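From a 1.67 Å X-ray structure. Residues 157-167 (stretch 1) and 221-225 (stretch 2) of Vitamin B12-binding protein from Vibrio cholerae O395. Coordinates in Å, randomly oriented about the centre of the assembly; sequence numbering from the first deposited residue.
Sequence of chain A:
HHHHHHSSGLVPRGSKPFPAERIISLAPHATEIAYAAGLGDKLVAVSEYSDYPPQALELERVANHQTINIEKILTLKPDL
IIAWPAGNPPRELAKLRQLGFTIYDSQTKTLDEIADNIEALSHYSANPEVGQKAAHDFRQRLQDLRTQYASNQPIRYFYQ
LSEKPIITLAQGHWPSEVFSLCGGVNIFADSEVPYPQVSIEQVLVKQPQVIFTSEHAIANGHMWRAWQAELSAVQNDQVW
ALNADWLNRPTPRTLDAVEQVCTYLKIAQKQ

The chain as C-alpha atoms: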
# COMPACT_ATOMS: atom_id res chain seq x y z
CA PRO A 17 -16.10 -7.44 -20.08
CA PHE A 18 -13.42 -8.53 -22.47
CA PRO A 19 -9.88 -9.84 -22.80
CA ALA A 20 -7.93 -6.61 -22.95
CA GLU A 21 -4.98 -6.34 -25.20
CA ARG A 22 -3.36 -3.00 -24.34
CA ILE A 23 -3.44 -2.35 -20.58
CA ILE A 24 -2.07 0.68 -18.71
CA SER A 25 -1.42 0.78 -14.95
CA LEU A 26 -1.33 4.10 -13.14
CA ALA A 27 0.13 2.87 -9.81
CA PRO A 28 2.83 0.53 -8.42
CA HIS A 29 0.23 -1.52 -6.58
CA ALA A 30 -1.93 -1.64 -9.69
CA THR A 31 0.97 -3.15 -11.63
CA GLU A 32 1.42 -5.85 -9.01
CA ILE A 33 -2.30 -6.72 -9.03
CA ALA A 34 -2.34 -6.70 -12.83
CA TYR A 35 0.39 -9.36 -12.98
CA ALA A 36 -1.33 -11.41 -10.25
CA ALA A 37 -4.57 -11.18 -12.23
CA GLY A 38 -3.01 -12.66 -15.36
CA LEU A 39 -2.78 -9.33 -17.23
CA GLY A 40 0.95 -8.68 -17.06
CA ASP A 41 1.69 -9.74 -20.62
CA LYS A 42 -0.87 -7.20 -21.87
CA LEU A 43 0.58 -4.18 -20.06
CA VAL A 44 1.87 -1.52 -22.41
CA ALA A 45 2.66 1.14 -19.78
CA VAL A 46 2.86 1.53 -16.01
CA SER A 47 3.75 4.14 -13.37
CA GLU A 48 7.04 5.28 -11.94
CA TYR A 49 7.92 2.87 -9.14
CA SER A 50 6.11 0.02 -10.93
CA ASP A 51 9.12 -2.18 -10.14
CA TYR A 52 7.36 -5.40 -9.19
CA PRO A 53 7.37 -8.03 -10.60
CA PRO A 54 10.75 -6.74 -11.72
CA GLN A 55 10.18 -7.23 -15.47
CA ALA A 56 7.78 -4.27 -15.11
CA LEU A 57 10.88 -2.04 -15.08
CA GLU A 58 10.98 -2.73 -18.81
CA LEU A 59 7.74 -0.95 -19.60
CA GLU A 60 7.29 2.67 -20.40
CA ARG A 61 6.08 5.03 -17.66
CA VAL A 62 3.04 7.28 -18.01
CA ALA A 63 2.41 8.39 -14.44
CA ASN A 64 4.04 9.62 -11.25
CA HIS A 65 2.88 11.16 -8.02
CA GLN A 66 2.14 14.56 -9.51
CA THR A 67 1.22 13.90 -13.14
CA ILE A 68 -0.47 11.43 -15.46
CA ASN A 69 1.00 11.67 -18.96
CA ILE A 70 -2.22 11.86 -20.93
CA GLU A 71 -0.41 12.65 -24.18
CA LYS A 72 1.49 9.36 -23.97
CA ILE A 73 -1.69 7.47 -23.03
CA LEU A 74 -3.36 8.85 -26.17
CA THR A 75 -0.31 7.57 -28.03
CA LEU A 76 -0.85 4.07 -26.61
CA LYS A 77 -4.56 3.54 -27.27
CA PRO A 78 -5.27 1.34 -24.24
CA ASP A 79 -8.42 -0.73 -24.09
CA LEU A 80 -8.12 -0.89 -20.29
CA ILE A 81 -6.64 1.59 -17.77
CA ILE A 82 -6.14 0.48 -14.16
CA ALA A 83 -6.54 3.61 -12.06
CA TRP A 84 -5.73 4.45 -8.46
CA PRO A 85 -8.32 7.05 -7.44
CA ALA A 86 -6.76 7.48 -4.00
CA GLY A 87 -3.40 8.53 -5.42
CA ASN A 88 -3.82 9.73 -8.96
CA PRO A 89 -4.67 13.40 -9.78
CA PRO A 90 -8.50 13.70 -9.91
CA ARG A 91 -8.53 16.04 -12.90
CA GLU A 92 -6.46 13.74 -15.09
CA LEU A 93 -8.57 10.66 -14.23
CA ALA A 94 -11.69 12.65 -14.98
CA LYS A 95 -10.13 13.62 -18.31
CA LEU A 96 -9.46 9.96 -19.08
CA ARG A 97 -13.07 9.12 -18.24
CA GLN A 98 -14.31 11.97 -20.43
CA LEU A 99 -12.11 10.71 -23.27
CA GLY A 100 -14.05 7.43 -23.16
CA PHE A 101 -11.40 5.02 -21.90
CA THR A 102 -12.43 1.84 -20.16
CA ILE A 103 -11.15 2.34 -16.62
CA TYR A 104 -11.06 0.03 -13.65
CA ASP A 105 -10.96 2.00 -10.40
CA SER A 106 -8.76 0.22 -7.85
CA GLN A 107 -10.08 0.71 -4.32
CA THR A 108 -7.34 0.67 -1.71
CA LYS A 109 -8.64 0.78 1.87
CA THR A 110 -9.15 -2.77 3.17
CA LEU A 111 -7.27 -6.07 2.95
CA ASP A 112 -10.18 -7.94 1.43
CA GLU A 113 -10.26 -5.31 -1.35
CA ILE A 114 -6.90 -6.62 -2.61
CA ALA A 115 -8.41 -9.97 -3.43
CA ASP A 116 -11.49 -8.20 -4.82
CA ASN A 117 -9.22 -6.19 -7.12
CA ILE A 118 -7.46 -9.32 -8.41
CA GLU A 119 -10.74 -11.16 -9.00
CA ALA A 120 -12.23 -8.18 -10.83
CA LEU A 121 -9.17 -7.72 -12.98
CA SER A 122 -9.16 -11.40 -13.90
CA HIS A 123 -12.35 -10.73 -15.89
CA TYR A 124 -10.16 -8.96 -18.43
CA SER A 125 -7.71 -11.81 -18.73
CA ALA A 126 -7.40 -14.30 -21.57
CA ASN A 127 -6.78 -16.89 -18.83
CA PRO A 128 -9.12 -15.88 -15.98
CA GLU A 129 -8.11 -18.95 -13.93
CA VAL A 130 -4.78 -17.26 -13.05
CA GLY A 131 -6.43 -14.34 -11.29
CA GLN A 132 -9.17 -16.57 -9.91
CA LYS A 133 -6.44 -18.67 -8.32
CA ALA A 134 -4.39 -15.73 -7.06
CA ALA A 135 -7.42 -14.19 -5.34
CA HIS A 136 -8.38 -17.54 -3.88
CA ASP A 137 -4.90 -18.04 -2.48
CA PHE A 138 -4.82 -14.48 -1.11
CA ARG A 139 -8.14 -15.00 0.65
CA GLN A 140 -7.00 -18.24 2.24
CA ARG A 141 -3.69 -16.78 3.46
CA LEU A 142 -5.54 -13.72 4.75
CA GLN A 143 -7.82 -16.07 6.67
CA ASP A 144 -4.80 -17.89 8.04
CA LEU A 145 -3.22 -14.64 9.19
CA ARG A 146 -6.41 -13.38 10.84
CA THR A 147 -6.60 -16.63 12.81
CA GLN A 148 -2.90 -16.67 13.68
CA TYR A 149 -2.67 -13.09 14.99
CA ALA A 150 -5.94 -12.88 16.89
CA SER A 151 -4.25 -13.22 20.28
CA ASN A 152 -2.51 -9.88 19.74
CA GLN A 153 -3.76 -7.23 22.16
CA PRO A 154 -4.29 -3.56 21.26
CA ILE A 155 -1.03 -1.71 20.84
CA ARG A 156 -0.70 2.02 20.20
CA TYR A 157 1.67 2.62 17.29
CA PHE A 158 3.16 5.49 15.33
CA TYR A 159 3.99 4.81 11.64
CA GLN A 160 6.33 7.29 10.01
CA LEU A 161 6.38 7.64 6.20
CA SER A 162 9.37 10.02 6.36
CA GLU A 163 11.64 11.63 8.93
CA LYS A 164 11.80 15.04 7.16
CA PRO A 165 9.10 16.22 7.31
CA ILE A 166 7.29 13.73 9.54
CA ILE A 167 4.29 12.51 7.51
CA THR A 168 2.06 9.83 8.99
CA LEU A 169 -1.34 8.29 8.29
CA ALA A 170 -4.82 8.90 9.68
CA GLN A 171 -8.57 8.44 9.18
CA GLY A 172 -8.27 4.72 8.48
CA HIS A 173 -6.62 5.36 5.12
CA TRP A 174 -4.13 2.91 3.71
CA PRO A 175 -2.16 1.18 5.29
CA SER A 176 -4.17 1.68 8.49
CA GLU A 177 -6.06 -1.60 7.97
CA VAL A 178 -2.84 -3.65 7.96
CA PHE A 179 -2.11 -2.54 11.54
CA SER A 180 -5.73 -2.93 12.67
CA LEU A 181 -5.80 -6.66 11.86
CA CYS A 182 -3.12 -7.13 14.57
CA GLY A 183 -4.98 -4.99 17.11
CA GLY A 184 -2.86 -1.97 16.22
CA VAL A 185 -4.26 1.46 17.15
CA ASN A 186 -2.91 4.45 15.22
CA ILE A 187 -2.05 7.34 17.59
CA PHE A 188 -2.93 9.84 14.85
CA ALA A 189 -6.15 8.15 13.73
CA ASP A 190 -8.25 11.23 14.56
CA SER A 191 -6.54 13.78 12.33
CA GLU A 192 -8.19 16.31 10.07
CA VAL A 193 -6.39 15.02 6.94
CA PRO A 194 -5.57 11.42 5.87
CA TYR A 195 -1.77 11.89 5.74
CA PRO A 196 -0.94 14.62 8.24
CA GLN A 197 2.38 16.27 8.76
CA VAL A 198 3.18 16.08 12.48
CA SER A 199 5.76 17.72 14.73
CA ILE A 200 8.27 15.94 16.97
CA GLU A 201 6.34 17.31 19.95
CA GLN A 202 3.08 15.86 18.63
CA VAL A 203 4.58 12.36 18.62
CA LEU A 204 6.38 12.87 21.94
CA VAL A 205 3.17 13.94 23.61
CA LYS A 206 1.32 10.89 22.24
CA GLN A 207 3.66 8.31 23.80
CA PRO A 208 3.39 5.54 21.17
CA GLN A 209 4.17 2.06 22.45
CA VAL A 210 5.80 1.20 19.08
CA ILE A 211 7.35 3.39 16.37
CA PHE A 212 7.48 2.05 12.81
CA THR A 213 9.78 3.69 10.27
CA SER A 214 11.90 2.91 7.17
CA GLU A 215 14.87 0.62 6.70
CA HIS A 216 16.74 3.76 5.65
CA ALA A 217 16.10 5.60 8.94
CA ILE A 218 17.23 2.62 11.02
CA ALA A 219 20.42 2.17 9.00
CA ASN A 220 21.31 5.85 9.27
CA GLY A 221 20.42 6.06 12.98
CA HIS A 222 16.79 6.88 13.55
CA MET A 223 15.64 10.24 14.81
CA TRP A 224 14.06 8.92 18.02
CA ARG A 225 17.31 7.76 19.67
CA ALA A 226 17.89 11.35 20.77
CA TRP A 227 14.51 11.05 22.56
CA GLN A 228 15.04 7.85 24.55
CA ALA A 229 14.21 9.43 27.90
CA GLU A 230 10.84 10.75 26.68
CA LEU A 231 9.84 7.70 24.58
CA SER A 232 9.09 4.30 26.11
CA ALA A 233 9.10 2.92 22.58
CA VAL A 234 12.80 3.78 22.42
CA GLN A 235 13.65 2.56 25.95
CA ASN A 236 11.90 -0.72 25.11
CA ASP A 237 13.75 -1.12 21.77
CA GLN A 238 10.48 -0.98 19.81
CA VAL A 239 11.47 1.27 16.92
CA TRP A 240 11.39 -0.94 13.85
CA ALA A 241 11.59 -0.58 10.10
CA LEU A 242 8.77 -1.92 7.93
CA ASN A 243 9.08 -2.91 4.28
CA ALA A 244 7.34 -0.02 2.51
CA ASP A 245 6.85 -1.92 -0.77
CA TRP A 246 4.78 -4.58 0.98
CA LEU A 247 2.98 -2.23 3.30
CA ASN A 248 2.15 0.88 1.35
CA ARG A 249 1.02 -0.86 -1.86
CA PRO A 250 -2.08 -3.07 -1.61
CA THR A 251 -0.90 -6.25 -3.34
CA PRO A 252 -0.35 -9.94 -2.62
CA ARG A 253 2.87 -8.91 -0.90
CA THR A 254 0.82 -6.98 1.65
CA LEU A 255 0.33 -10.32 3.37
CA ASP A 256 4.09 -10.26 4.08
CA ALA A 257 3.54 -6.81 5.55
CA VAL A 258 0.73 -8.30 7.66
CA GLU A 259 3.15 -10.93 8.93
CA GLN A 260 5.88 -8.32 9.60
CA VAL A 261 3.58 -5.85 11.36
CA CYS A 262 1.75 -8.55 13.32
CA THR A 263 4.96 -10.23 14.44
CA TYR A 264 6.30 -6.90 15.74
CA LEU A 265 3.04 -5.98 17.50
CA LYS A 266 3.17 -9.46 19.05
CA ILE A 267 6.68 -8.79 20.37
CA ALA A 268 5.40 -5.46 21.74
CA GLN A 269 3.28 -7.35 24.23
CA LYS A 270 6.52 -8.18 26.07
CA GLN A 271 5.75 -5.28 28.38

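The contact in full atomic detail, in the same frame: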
# COMPACT_ATOMS: atom_id res chain seq x y z
N TYR A 157 0.50 2.46 18.13
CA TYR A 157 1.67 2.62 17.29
C TYR A 157 1.68 3.99 16.59
O TYR A 157 0.65 4.64 16.38
CB TYR A 157 1.78 1.49 16.23
CG TYR A 157 0.77 1.62 15.13
CD1 TYR A 157 -0.50 1.07 15.25
CD2 TYR A 157 1.08 2.35 13.98
CE1 TYR A 157 -1.44 1.22 14.24
CE2 TYR A 157 0.15 2.52 12.98
CZ TYR A 157 -1.11 1.93 13.13
OH TYR A 157 -2.08 2.09 12.17
N PHE A 158 2.89 4.40 16.24
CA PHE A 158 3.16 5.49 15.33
C PHE A 158 3.84 4.90 14.10
O PHE A 158 4.83 4.19 14.24
CB PHE A 158 4.06 6.49 16.03
CG PHE A 158 4.58 7.57 15.15
CD1 PHE A 158 3.72 8.30 14.34
CD2 PHE A 158 5.93 7.88 15.13
CE1 PHE A 158 4.20 9.32 13.54
CE2 PHE A 158 6.41 8.87 14.31
CZ PHE A 158 5.54 9.59 13.51
N TYR A 159 3.31 5.20 12.89
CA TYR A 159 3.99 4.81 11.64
C TYR A 159 4.38 6.03 10.85
O TYR A 159 3.52 6.77 10.35
CB TYR A 159 3.11 3.90 10.78
CG TYR A 159 3.77 3.57 9.44
CD1 TYR A 159 5.10 3.16 9.37
CD2 TYR A 159 3.08 3.69 8.26
CE1 TYR A 159 5.71 2.88 8.16
CE2 TYR A 159 3.66 3.39 7.04
CZ TYR A 159 4.97 3.00 6.99
OH TYR A 159 5.55 2.72 5.78
N GLN A 160 5.69 6.20 10.71
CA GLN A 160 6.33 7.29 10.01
C GLN A 160 6.58 6.95 8.53
O GLN A 160 7.28 5.98 8.23
CB GLN A 160 7.66 7.52 10.73
CG GLN A 160 8.24 8.82 10.55
CD GLN A 160 9.37 9.03 11.50
OE1 GLN A 160 9.75 8.13 12.29
NE2 GLN A 160 9.92 10.22 11.46
N LEU A 161 6.06 7.77 7.62
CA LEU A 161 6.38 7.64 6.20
C LEU A 161 7.68 8.33 5.81
O LEU A 161 8.27 7.99 4.77
CB LEU A 161 5.24 8.23 5.36
CG LEU A 161 3.92 7.50 5.38
CD1 LEU A 161 2.95 8.28 4.54
CD2 LEU A 161 4.05 6.08 4.80
N SER A 162 8.13 9.30 6.60
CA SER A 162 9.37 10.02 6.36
C SER A 162 9.83 10.61 7.68
O SER A 162 9.03 10.78 8.60
CB SER A 162 9.19 11.11 5.31
OG SER A 162 8.01 11.86 5.54
N GLU A 163 11.12 10.91 7.76
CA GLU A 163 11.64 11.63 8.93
C GLU A 163 11.60 13.14 8.72
O GLU A 163 11.32 13.88 9.68
CB GLU A 163 13.06 11.14 9.28
CG GLU A 163 13.09 9.86 10.17
CD GLU A 163 14.48 9.42 10.64
OE1 GLU A 163 15.50 9.93 10.12
OE2 GLU A 163 14.56 8.54 11.53
N LYS A 164 11.83 13.61 7.49
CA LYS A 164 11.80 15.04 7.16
C LYS A 164 10.95 15.30 5.92
O LYS A 164 11.34 14.90 4.80
CB LYS A 164 13.20 15.59 6.90
CG LYS A 164 14.26 15.18 7.90
CD LYS A 164 15.66 15.50 7.37
CE LYS A 164 16.74 14.84 8.20
NZ LYS A 164 18.07 14.91 7.51
N PRO A 165 9.77 15.94 6.04
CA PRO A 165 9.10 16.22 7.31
C PRO A 165 8.52 14.92 7.82
O PRO A 165 8.60 13.92 7.10
CB PRO A 165 8.02 17.23 6.92
CG PRO A 165 7.69 16.87 5.50
CD PRO A 165 8.98 16.40 4.89
N ILE A 166 7.98 14.91 9.03
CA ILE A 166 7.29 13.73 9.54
C ILE A 166 5.88 13.72 8.95
O ILE A 166 5.04 14.54 9.32
CB ILE A 166 7.24 13.72 11.07
CG1 ILE A 166 8.65 13.91 11.66
CG2 ILE A 166 6.69 12.42 11.55
CD1 ILE A 166 8.65 14.24 13.16
N ILE A 167 5.63 12.79 8.02
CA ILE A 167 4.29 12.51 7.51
C ILE A 167 3.86 11.15 8.05
O ILE A 167 4.66 10.21 8.09
CB ILE A 167 4.25 12.50 5.97
CG1 ILE A 167 4.88 13.75 5.39
CG2 ILE A 167 2.83 12.35 5.48
CD1 ILE A 167 4.19 14.99 5.77
N GLY A 221 20.65 5.59 11.62
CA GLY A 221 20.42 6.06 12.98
C GLY A 221 19.12 6.83 13.03
O GLY A 221 19.02 7.91 12.45
N HIS A 222 18.10 6.27 13.68
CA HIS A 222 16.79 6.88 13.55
C HIS A 222 16.65 8.06 14.50
O HIS A 222 17.37 8.19 15.50
CB HIS A 222 15.67 5.86 13.78
CG HIS A 222 15.59 5.34 15.17
ND1 HIS A 222 14.99 6.05 16.19
CD2 HIS A 222 15.99 4.17 15.72
CE1 HIS A 222 15.04 5.35 17.31
NE2 HIS A 222 15.64 4.20 17.05
N MET A 223 15.72 8.94 14.16
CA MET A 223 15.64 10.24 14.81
C MET A 223 15.18 10.15 16.25
O MET A 223 15.31 11.14 16.98
CB MET A 223 14.69 11.14 14.03
CG MET A 223 13.27 10.60 13.96
SD MET A 223 12.12 11.63 13.01
CE MET A 223 12.13 13.10 14.03
N TRP A 224 14.67 9.01 16.69
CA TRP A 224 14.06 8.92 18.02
C TRP A 224 15.05 8.45 19.08
O TRP A 224 14.70 8.42 20.26
CB TRP A 224 12.82 8.02 17.98
CG TRP A 224 11.83 8.48 16.93
CD1 TRP A 224 11.56 7.89 15.73
CD2 TRP A 224 11.02 9.67 16.98
NE1 TRP A 224 10.63 8.63 15.03
CE2 TRP A 224 10.29 9.73 15.77
CE3 TRP A 224 10.85 10.69 17.91
CZ2 TRP A 224 9.39 10.75 15.49
CZ3 TRP A 224 9.95 11.72 17.63
CH2 TRP A 224 9.23 11.73 16.43
N ARG A 225 16.29 8.10 18.68
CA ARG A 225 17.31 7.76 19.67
C ARG A 225 17.60 8.94 20.58
O ARG A 225 17.73 8.79 21.80
CB ARG A 225 18.58 7.32 18.96
CG ARG A 225 18.44 6.07 18.13
CD ARG A 225 19.63 5.89 17.23
NE ARG A 225 19.89 7.11 16.48
CZ ARG A 225 21.10 7.63 16.25
NH1 ARG A 225 22.19 7.01 16.71
NH2 ARG A 225 21.22 8.76 15.56

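How do the backbones of the two stretches lie against each other? They do not pair as strands: the closest CA atoms, those of Glu 163 and Met 223, are 7.2 Å apart, and side chains bridge most of the gap. Stretch 2 folds into a type I beta turn from His 222 to Arg 225, in which Trp 224 N donates to His 222 ND1 (3.0 Å) and Arg 225 NE to His 222 O (2.9 Å).

What does the strand at the start of stretch 1 contribute? Phe 158 points toward the turn, and its CE2 lies 3.7 Å from CZ2 of Trp 224. The ring planes are at 86° and the ring centroids (six-membered ring of Trp 224) 6.0 Å apart; the approach is oblique, an apolar contact between buried aromatic groups.

How is the polar edge of the indole satisfied? Gln 160 points toward stretch 2 with OE1 at the edge of the Trp 224 ring, near its plane, and Trp 224 NE1 donates to Gln 160 OE1 at 2.9 Å with a nearly straight angle of 171°. The same amide uses its other end as a donor: Gln 160 NE2 makes a weak hydrogen bond to Met 223 SD at 3.0 Å, sulfur being a poor acceptor.

What meets the backbone of the turn? The CA-to-CB bond of Glu 163 points sideways, but the extended side chain brings its charged carboxylate to the turn, where Met 223 N donates to Glu 163 OE2 at 2.9 Å.

Where does the apolar packing resume? Beyond the cis peptide bond before Pro 165, Ile 166 points back toward stretch 2. Its CD1 lies 3.8 Å from Met 223 CE and 4.2 Å from Trp 224 CH2, touching both residues that the polar groups of Gln 160 engage.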